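PDB 4OO3: hypothetical protein from Parabacteroides merdae, which is a putative oxidoreductase of unestablished substrate that probably binds a nicotinamide dinucleotide through its Rossmann-fold domain. Local coordinates for residues Tyr79-Gly89 with Tyr104-Ile113; Met121-Glu132 with Leu424-Asp435. All coordinates share one frame; numbering follows the deposited sequence.

Contact 1: residues Tyr79-Gly89 with Tyr104-Ile113; sequences YLEKMLAEKKG and YIKKTLEAGI
Where Leu-84 faces Lys-107 and Ala-111, helices 79-86 and 104-110 run nearly parallel, their axes 10.6 Å apart at the closest and inclined by 18°, so that side chains rather than backbones bridge most of the gap. Leu-84 sits in the middle. Its CD2 lies 3.5 Å from the carbonyl O of Lys-107 and also touches CB of Ala-111, while CD1 rests on the bent side chain of Lys-107, which crosses it at about a right angle. Were Leu-84 cut back to an alanine, CB of Ala-111 would probably lose its cover and the aliphatic part of Lys-107 one of its supports. One turn earlier Leu-80, with CG trans to the backbone N (chi1 -178°), reaches across the same groove: CD1 approaches CD1 of Tyr-104 at 4.1 Å and CD2 meets CD of Lys-107. Both helices belong to the Rossmann-type domain, as the crossovers of two successive beta-alpha-beta units that share strand 91-94 (70-75/79-86/91-94 and 91-94/98-110/114-117), and pack on the same side of its parallel sheet. Toward that sheet the selenomethionine Met-83 bends at chi2 and chi3, bringing CE to 3.7 Å from OG1 of Thr-108; the same Thr-108 hydroxyl donates to the carbonyl O of Tyr-104, from above the carbonyl plane. Met-92 of strand 91-94 lies beneath Met-83, Thr-108 and Ile-113. At the N-terminal end the rings of Tyr-79 and Tyr-104 meet by their edges, and their hydroxyls are hydrogen-bonded, although the modelled separation is doubtfully short; OH of Tyr-104 is also bonded to Asp-18. At the other end Lys-87 curls back, its NZ donating to O of Leu-84 at 2.9 Å while CD passes 3.7 Å from O of Ala-111.

Contact 2: residues Met121-Glu132 with Leu424-Asp435; sequences MAINSQSFKLLE and LAKYYTTTSALD
Phe-128 wedges its ring against the backbone of helix 424-435, making the tightly packed part of this contact. A chi1 of 174° swings the ring away from its own N and across the turn from Leu-424 to Tyr-428: CE1 is 3.4 Å from O of Leu-424, which meets the ring edge, and CA of Tyr-428 stands over one face. CG of Glu-132 covers the opposite face and also touches CD2 of Leu-424. Deeper in, CD2 of Leu-131 comes to 3.6 Å from CD2 of Tyr-427 and CE of selenomethionine Met-121 meets its CE2, both from one side of the ring; CD of Lys-426 lies over the other face. The Tyr-427 hydroxyl accepts a nearly straight bond from N of Met-121 (3.0 Å, 168° at the hydrogen) and is bonded to Asp-147 as well. At the edge of the same ring a water donates to O of Ala-122 and accepts from OG1 of Thr-430. The two helices run antiparallel, at 161°, and their axes approach to 9.3 Å; the pairing joins the Rossmann-fold domain to the putative oxidoreductase C-terminal domain. The backbones come closest at the helix start, where Asn-124 is the N-cap: its OD1 accepts from N of Ser-127, and CG2 of Thr-431 presses on its carbonyl O at 3.3 Å. Alongside, CD2 of Leu-434 lies against O of Ile-123. The other side is looser and more polar. Ser-125 OG donates to OD2 of Asp-435, an exposed residue, at 2.6 Å, from above the carboxylate plane. A second water donates both to that serine oxygen and to OG1 of Thr-431, bridging the two hydroxyls. Thr-431 OG1 itself donates to O of Tyr-427.

How the contacts relate
From the N terminus, the chain first passes through strands 14-17, 38-43 and 70-75 of the parallel sheet and then enters contact 1, a short closure across strand 91-94 within the Rossmann domain. It closes before contact 2 opens, so the two follow in series, neither nested nor crossed. After strand 114-117 the chain reaches residues 121-132; the partner, 424-435, comes only after the mixed sheet of the C-terminal domain, so contact 2 closes a loop of nearly 300 residues and ties the two domains together. The centres lie about 23 Å apart, yet helices 98-110 and 125-140 touch through Lys-106 and Leu-130, linking both contacts.

Contact 1: residues Tyr79-Gly89 with Tyr104-Ile113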
# COMPACT_ATOMS: atom_id res chain seq x y z
N TYR A 79 15.59 2.23 22.97
CA TYR A 79 15.48 1.10 22.03
C TYR A 79 16.27 1.32 20.73
O TYR A 79 16.99 0.41 20.29
CB TYR A 79 14.01 0.75 21.73
CG TYR A 79 13.21 1.88 21.09
CD1 TYR A 79 13.15 2.02 19.71
CD2 TYR A 79 12.53 2.81 21.88
CE1 TYR A 79 12.44 3.05 19.13
CE2 TYR A 79 11.82 3.84 21.31
CZ TYR A 79 11.77 3.96 19.94
OH TYR A 79 11.07 4.99 19.38
N LEU A 80 16.17 2.51 20.14
CA LEU A 80 16.84 2.81 18.87
C LEU A 80 18.35 2.85 19.06
O LEU A 80 19.09 2.26 18.29
CB LEU A 80 16.37 4.15 18.29
CG LEU A 80 16.98 4.54 16.94
CD1 LEU A 80 16.52 3.61 15.83
CD2 LEU A 80 16.63 5.98 16.60
N GLU A 81 18.77 3.57 20.08
CA GLU A 81 20.17 3.65 20.48
C GLU A 81 20.78 2.25 20.68
O GLU A 81 21.90 2.00 20.23
CB GLU A 81 20.26 4.52 21.74
CG GLU A 81 21.62 4.67 22.39
CD GLU A 81 21.55 5.57 23.62
OE1 GLU A 81 21.16 6.74 23.47
OE2 GLU A 81 21.88 5.10 24.73
N LYS A 82 20.04 1.35 21.33
CA LYS A 82 20.51 -0.04 21.57
C LYS A 82 20.60 -0.85 20.28
O LYS A 82 21.56 -1.59 20.08
CB LYS A 82 19.61 -0.78 22.57
CG LYS A 82 20.01 -0.59 24.03
CD LYS A 82 21.26 -1.39 24.38
CE LYS A 82 21.85 -0.95 25.71
NZ LYS A 82 20.97 -1.30 26.87
N MSE A 83 19.60 -0.73 19.43
CA MSE A 83 19.59 -1.43 18.15
C MSE A 83 20.79 -1.07 17.33
O MSE A 83 21.48 -1.94 16.79
CB MSE A 83 18.33 -1.07 17.38
CG MSE A 83 18.11 -2.03 16.21
SE MSE A 83 18.65 -1.14 14.54
CE MSE A 83 16.83 -0.55 14.17
N LEU A 84 21.06 0.22 17.22
CA LEU A 84 22.17 0.71 16.41
C LEU A 84 23.50 0.27 17.01
O LEU A 84 24.43 -0.04 16.27
CB LEU A 84 22.11 2.23 16.27
CG LEU A 84 20.90 2.74 15.48
CD1 LEU A 84 20.74 4.25 15.64
CD2 LEU A 84 21.03 2.37 14.02
N ALA A 85 23.58 0.24 18.34
CA ALA A 85 24.79 -0.16 19.05
C ALA A 85 25.10 -1.64 18.90
O ALA A 85 26.26 -2.03 18.74
CB ALA A 85 24.67 0.19 20.52
N GLU A 86 24.07 -2.47 18.96
CA GLU A 86 24.25 -3.91 18.96
C GLU A 86 24.39 -4.46 17.55
O GLU A 86 25.06 -5.47 17.36
CB GLU A 86 23.11 -4.58 19.72
CG GLU A 86 23.12 -4.23 21.20
CD GLU A 86 22.07 -4.93 22.02
OE1 GLU A 86 21.11 -5.52 21.46
OE2 GLU A 86 22.20 -4.88 23.26
N LYS A 87 23.79 -3.80 16.56
CA LYS A 87 23.80 -4.26 15.16
C LYS A 87 23.70 -5.78 15.03
O LYS A 87 24.57 -6.42 14.44
CB LYS A 87 25.03 -3.74 14.41
CG LYS A 87 25.13 -2.22 14.32
CD LYS A 87 25.74 -1.74 13.00
CE LYS A 87 26.64 -0.50 13.17
NZ LYS A 87 26.08 0.61 14.01
N LYS A 88 22.63 -6.35 15.57
CA LYS A 88 22.50 -7.80 15.62
C LYS A 88 21.83 -8.41 14.39
O LYS A 88 21.83 -9.63 14.22
CB LYS A 88 21.74 -8.21 16.89
CG LYS A 88 22.64 -8.31 18.12
CD LYS A 88 21.81 -8.41 19.39
CE LYS A 88 22.57 -9.03 20.54
NZ LYS A 88 21.66 -9.24 21.70
N GLY A 89 21.28 -7.56 13.52
CA GLY A 89 20.59 -8.02 12.31
C GLY A 89 21.05 -7.28 11.07
O GLY A 89 21.78 -6.31 11.16
N TYR A 104 13.94 6.77 11.70
CA TYR A 104 14.35 5.39 11.94
C TYR A 104 15.04 4.80 10.72
O TYR A 104 16.10 4.20 10.81
CB TYR A 104 13.15 4.49 12.22
CG TYR A 104 12.42 4.65 13.54
CD1 TYR A 104 12.98 5.34 14.62
CD2 TYR A 104 11.19 4.04 13.73
CE1 TYR A 104 12.31 5.43 15.83
CE2 TYR A 104 10.50 4.13 14.92
CZ TYR A 104 11.07 4.83 15.97
OH TYR A 104 10.37 4.91 17.15
N ILE A 105 14.40 4.95 9.56
CA ILE A 105 14.92 4.40 8.32
C ILE A 105 16.30 4.95 7.99
O ILE A 105 17.20 4.20 7.63
CB ILE A 105 13.94 4.63 7.14
CG1 ILE A 105 12.71 3.73 7.29
CG2 ILE A 105 14.62 4.35 5.80
CD1 ILE A 105 11.60 3.97 6.28
N LYS A 106 16.47 6.26 8.10
CA LYS A 106 17.76 6.88 7.79
C LYS A 106 18.90 6.31 8.65
O LYS A 106 19.94 5.91 8.13
CB LYS A 106 17.69 8.40 7.95
CG LYS A 106 18.82 9.13 7.25
CD LYS A 106 19.15 10.46 7.90
CE LYS A 106 19.94 10.28 9.18
NZ LYS A 106 20.72 11.51 9.50
N LYS A 107 18.69 6.26 9.96
CA LYS A 107 19.74 5.82 10.88
C LYS A 107 20.08 4.36 10.70
O LYS A 107 21.23 3.95 10.90
CB LYS A 107 19.34 6.07 12.33
CG LYS A 107 19.04 7.54 12.62
CD LYS A 107 19.28 7.87 14.07
CE LYS A 107 20.77 8.04 14.34
NZ LYS A 107 21.03 8.23 15.79
N THR A 108 19.08 3.57 10.31
CA THR A 108 19.29 2.15 10.06
C THR A 108 20.15 1.93 8.82
O THR A 108 21.05 1.10 8.82
CB THR A 108 17.95 1.42 9.93
OG1 THR A 108 17.19 1.61 11.13
CG2 THR A 108 18.16 -0.05 9.72
N LEU A 109 19.87 2.67 7.76
CA LEU A 109 20.63 2.55 6.51
C LEU A 109 22.08 3.00 6.69
O LEU A 109 23.00 2.34 6.19
CB LEU A 109 19.96 3.34 5.39
CG LEU A 109 18.59 2.82 4.94
CD1 LEU A 109 17.85 3.90 4.16
CD2 LEU A 109 18.73 1.55 4.11
N GLU A 110 22.29 4.11 7.40
CA GLU A 110 23.64 4.55 7.80
C GLU A 110 24.44 3.43 8.48
O GLU A 110 25.66 3.36 8.33
CB GLU A 110 23.57 5.70 8.79
CG GLU A 110 23.18 7.03 8.19
CD GLU A 110 23.20 8.15 9.21
OE1 GLU A 110 22.80 7.92 10.38
OE2 GLU A 110 23.63 9.26 8.84
N ALA A 111 23.75 2.58 9.23
CA ALA A 111 24.40 1.48 9.93
C ALA A 111 24.63 0.25 9.04
O ALA A 111 25.09 -0.78 9.53
CB ALA A 111 23.60 1.10 11.17
N GLY A 112 24.30 0.37 7.75
CA GLY A 112 24.54 -0.71 6.79
C GLY A 112 23.49 -1.81 6.84
O GLY A 112 23.73 -2.91 6.36
N ILE A 113 22.33 -1.49 7.40
CA ILE A 113 21.23 -2.46 7.56
C ILE A 113 20.14 -2.22 6.52
O ILE A 113 19.62 -1.10 6.41
CB ILE A 113 20.64 -2.36 8.99
CG1 ILE A 113 21.73 -2.70 10.02
CG2 ILE A 113 19.44 -3.28 9.15
CD1 ILE A 113 21.35 -2.41 11.46

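Contact 2: residues Met121-Glu132 with Leu424-Asp435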
# COMPACT_ATOMS: atom_id res chain seq x y z
N MSE A 121 6.46 5.68 3.63
CA MSE A 121 7.83 5.98 4.09
C MSE A 121 8.07 7.46 4.27
O MSE A 121 9.10 7.84 4.82
CB MSE A 121 8.85 5.40 3.10
CG MSE A 121 8.73 3.87 3.11
SE MSE A 121 10.39 3.06 2.41
CE MSE A 121 10.14 3.65 0.55
N ALA A 122 7.15 8.29 3.81
CA ALA A 122 7.17 9.73 4.12
C ALA A 122 5.73 10.25 4.17
O ALA A 122 4.91 9.84 3.36
CB ALA A 122 7.97 10.50 3.08
N ILE A 123 5.46 11.15 5.13
CA ILE A 123 4.12 11.70 5.36
C ILE A 123 4.01 13.23 5.16
O ILE A 123 2.95 13.81 5.42
CB ILE A 123 3.60 11.37 6.78
CG1 ILE A 123 4.46 12.04 7.87
CG2 ILE A 123 3.55 9.87 6.99
CD1 ILE A 123 3.92 11.84 9.27
N ASN A 124 5.10 13.85 4.72
CA ASN A 124 5.13 15.27 4.39
C ASN A 124 6.42 15.62 3.64
O ASN A 124 7.31 14.78 3.48
CB ASN A 124 4.96 16.15 5.64
CG ASN A 124 5.96 15.84 6.73
OD1 ASN A 124 7.14 15.60 6.48
ND2 ASN A 124 5.49 15.85 7.96
N SER A 125 6.50 16.87 3.18
CA SER A 125 7.63 17.31 2.36
C SER A 125 8.96 17.25 3.09
O SER A 125 9.98 16.93 2.50
CB SER A 125 7.39 18.71 1.82
OG SER A 125 6.35 18.65 0.86
N GLN A 126 8.95 17.57 4.38
CA GLN A 126 10.14 17.47 5.20
C GLN A 126 10.64 16.03 5.22
O GLN A 126 11.81 15.77 4.95
CB GLN A 126 9.87 17.97 6.63
CG GLN A 126 11.03 17.82 7.59
CD GLN A 126 10.68 18.27 9.00
OE1 GLN A 126 10.75 19.45 9.33
NE2 GLN A 126 10.32 17.31 9.85
N SER A 127 9.75 15.09 5.53
CA SER A 127 10.11 13.68 5.56
C SER A 127 10.45 13.13 4.17
O SER A 127 11.28 12.23 4.06
CB SER A 127 9.03 12.82 6.25
OG SER A 127 7.72 13.16 5.83
N PHE A 128 9.83 13.68 3.12
CA PHE A 128 10.19 13.31 1.75
C PHE A 128 11.65 13.64 1.42
O PHE A 128 12.34 12.84 0.79
CB PHE A 128 9.29 14.00 0.72
CG PHE A 128 9.70 13.74 -0.71
CD1 PHE A 128 9.51 12.50 -1.29
CD2 PHE A 128 10.32 14.74 -1.46
CE1 PHE A 128 9.89 12.25 -2.60
CE2 PHE A 128 10.71 14.49 -2.77
CZ PHE A 128 10.50 13.25 -3.34
N LYS A 129 12.09 14.82 1.84
CA LYS A 129 13.48 15.23 1.67
C LYS A 129 14.40 14.24 2.38
O LYS A 129 15.42 13.81 1.83
CB LYS A 129 13.70 16.65 2.20
CG LYS A 129 14.80 17.42 1.50
CD LYS A 129 14.50 18.92 1.47
CE LYS A 129 15.38 19.68 0.49
NZ LYS A 129 16.73 19.97 1.05
N LEU A 130 14.03 13.87 3.60
CA LEU A 130 14.77 12.87 4.37
C LEU A 130 14.79 11.50 3.66
O LEU A 130 15.80 10.79 3.70
CB LEU A 130 14.17 12.73 5.79
CG LEU A 130 15.02 12.02 6.85
CD1 LEU A 130 16.35 12.74 7.04
CD2 LEU A 130 14.26 11.92 8.17
N LEU A 131 13.69 11.16 3.00
CA LEU A 131 13.57 9.87 2.30
C LEU A 131 14.45 9.83 1.07
O LEU A 131 14.94 8.77 0.70
CB LEU A 131 12.12 9.61 1.90
CG LEU A 131 11.80 8.28 1.19
CD1 LEU A 131 12.08 7.10 2.11
CD2 LEU A 131 10.36 8.26 0.72
N GLU A 132 14.64 10.98 0.42
CA GLU A 132 15.60 11.08 -0.68
C GLU A 132 17.02 10.79 -0.21
O GLU A 132 17.75 10.09 -0.89
CB GLU A 132 15.56 12.47 -1.31
CG GLU A 132 14.31 12.76 -2.11
CD GLU A 132 14.33 14.16 -2.68
OE1 GLU A 132 14.31 15.13 -1.90
OE2 GLU A 132 14.40 14.27 -3.92
N LEU A 424 10.12 7.23 -5.21
CA LEU A 424 10.29 8.66 -5.02
C LEU A 424 9.22 9.49 -5.74
O LEU A 424 8.68 10.43 -5.16
CB LEU A 424 11.68 9.11 -5.46
CG LEU A 424 12.82 8.73 -4.52
CD1 LEU A 424 14.15 9.14 -5.15
CD2 LEU A 424 12.64 9.39 -3.16
N ALA A 425 8.91 9.16 -6.99
CA ALA A 425 7.86 9.88 -7.72
C ALA A 425 6.52 9.76 -7.00
O ALA A 425 5.76 10.73 -6.93
CB ALA A 425 7.74 9.39 -9.15
N LYS A 426 6.27 8.58 -6.46
CA LYS A 426 5.05 8.28 -5.74
C LYS A 426 4.93 9.18 -4.52
O LYS A 426 3.91 9.85 -4.33
CB LYS A 426 5.09 6.82 -5.29
CG LYS A 426 3.83 6.30 -4.64
CD LYS A 426 4.14 5.30 -3.53
CE LYS A 426 5.06 4.18 -3.97
NZ LYS A 426 5.46 3.27 -2.88
N TYR A 427 5.98 9.18 -3.69
CA TYR A 427 5.99 9.96 -2.46
C TYR A 427 6.08 11.46 -2.72
O TYR A 427 5.55 12.26 -1.94
CB TYR A 427 7.12 9.50 -1.52
CG TYR A 427 6.82 8.18 -0.87
CD1 TYR A 427 5.77 8.05 0.02
CD2 TYR A 427 7.58 7.04 -1.17
CE1 TYR A 427 5.47 6.84 0.60
CE2 TYR A 427 7.28 5.82 -0.60
CZ TYR A 427 6.23 5.73 0.29
OH TYR A 427 5.93 4.53 0.88
N TYR A 428 6.72 11.86 -3.82
CA TYR A 428 6.68 13.26 -4.24
C TYR A 428 5.23 13.67 -4.49
O TYR A 428 4.79 14.73 -4.04
CB TYR A 428 7.50 13.50 -5.51
CG TYR A 428 7.35 14.91 -6.04
CD1 TYR A 428 8.05 15.97 -5.48
CD2 TYR A 428 6.49 15.19 -7.09
CE1 TYR A 428 7.91 17.26 -5.95
CE2 TYR A 428 6.34 16.48 -7.58
CZ TYR A 428 7.05 17.51 -7.00
OH TYR A 428 6.89 18.80 -7.48
N THR A 429 4.49 12.82 -5.20
CA THR A 429 3.09 13.08 -5.51
C THR A 429 2.26 13.26 -4.23
O THR A 429 1.56 14.26 -4.08
CB THR A 429 2.48 11.97 -6.40
OG1 THR A 429 3.32 11.74 -7.54
CG2 THR A 429 1.10 12.38 -6.89
N THR A 430 2.37 12.33 -3.28
CA THR A 430 1.53 12.38 -2.08
C THR A 430 1.87 13.54 -1.15
O THR A 430 0.96 14.25 -0.69
CB THR A 430 1.58 11.09 -1.27
OG1 THR A 430 2.93 10.79 -0.91
CG2 THR A 430 0.98 9.93 -2.07
N THR A 431 3.15 13.74 -0.86
CA THR A 431 3.55 14.81 0.06
C THR A 431 3.32 16.22 -0.52
O THR A 431 2.96 17.14 0.22
CB THR A 431 5.01 14.66 0.51
OG1 THR A 431 5.87 14.62 -0.63
CG2 THR A 431 5.18 13.38 1.32
N SER A 432 3.50 16.37 -1.83
CA SER A 432 3.19 17.64 -2.51
C SER A 432 1.70 17.97 -2.45
O SER A 432 1.33 19.14 -2.32
CB SER A 432 3.63 17.59 -3.98
OG SER A 432 5.04 17.52 -4.07
N ALA A 433 0.86 16.95 -2.54
CA ALA A 433 -0.58 17.13 -2.46
C ALA A 433 -1.00 17.59 -1.07
O ALA A 433 -1.90 18.42 -0.94
CB ALA A 433 -1.30 15.83 -2.84
N LEU A 434 -0.35 17.07 -0.04
CA LEU A 434 -0.63 17.52 1.33
C LEU A 434 -0.43 19.02 1.46
O LEU A 434 -1.26 19.71 2.03
CB LEU A 434 0.24 16.78 2.34
CG LEU A 434 0.04 17.17 3.81
CD1 LEU A 434 -1.39 16.89 4.26
CD2 LEU A 434 1.04 16.44 4.69
N ASP A 435 0.68 19.51 0.93
CA ASP A 435 1.00 20.95 0.95
C ASP A 435 -0.02 21.79 0.17
O ASP A 435 -0.47 22.82 0.66
CB ASP A 435 2.41 21.19 0.41
CG ASP A 435 3.50 20.71 1.36
OD1 ASP A 435 3.19 20.46 2.55
OD2 ASP A 435 4.66 20.59 0.93
O HOH W 1 3.00 9.47 1.30
O HOH W 2 7.05 16.96 -1.22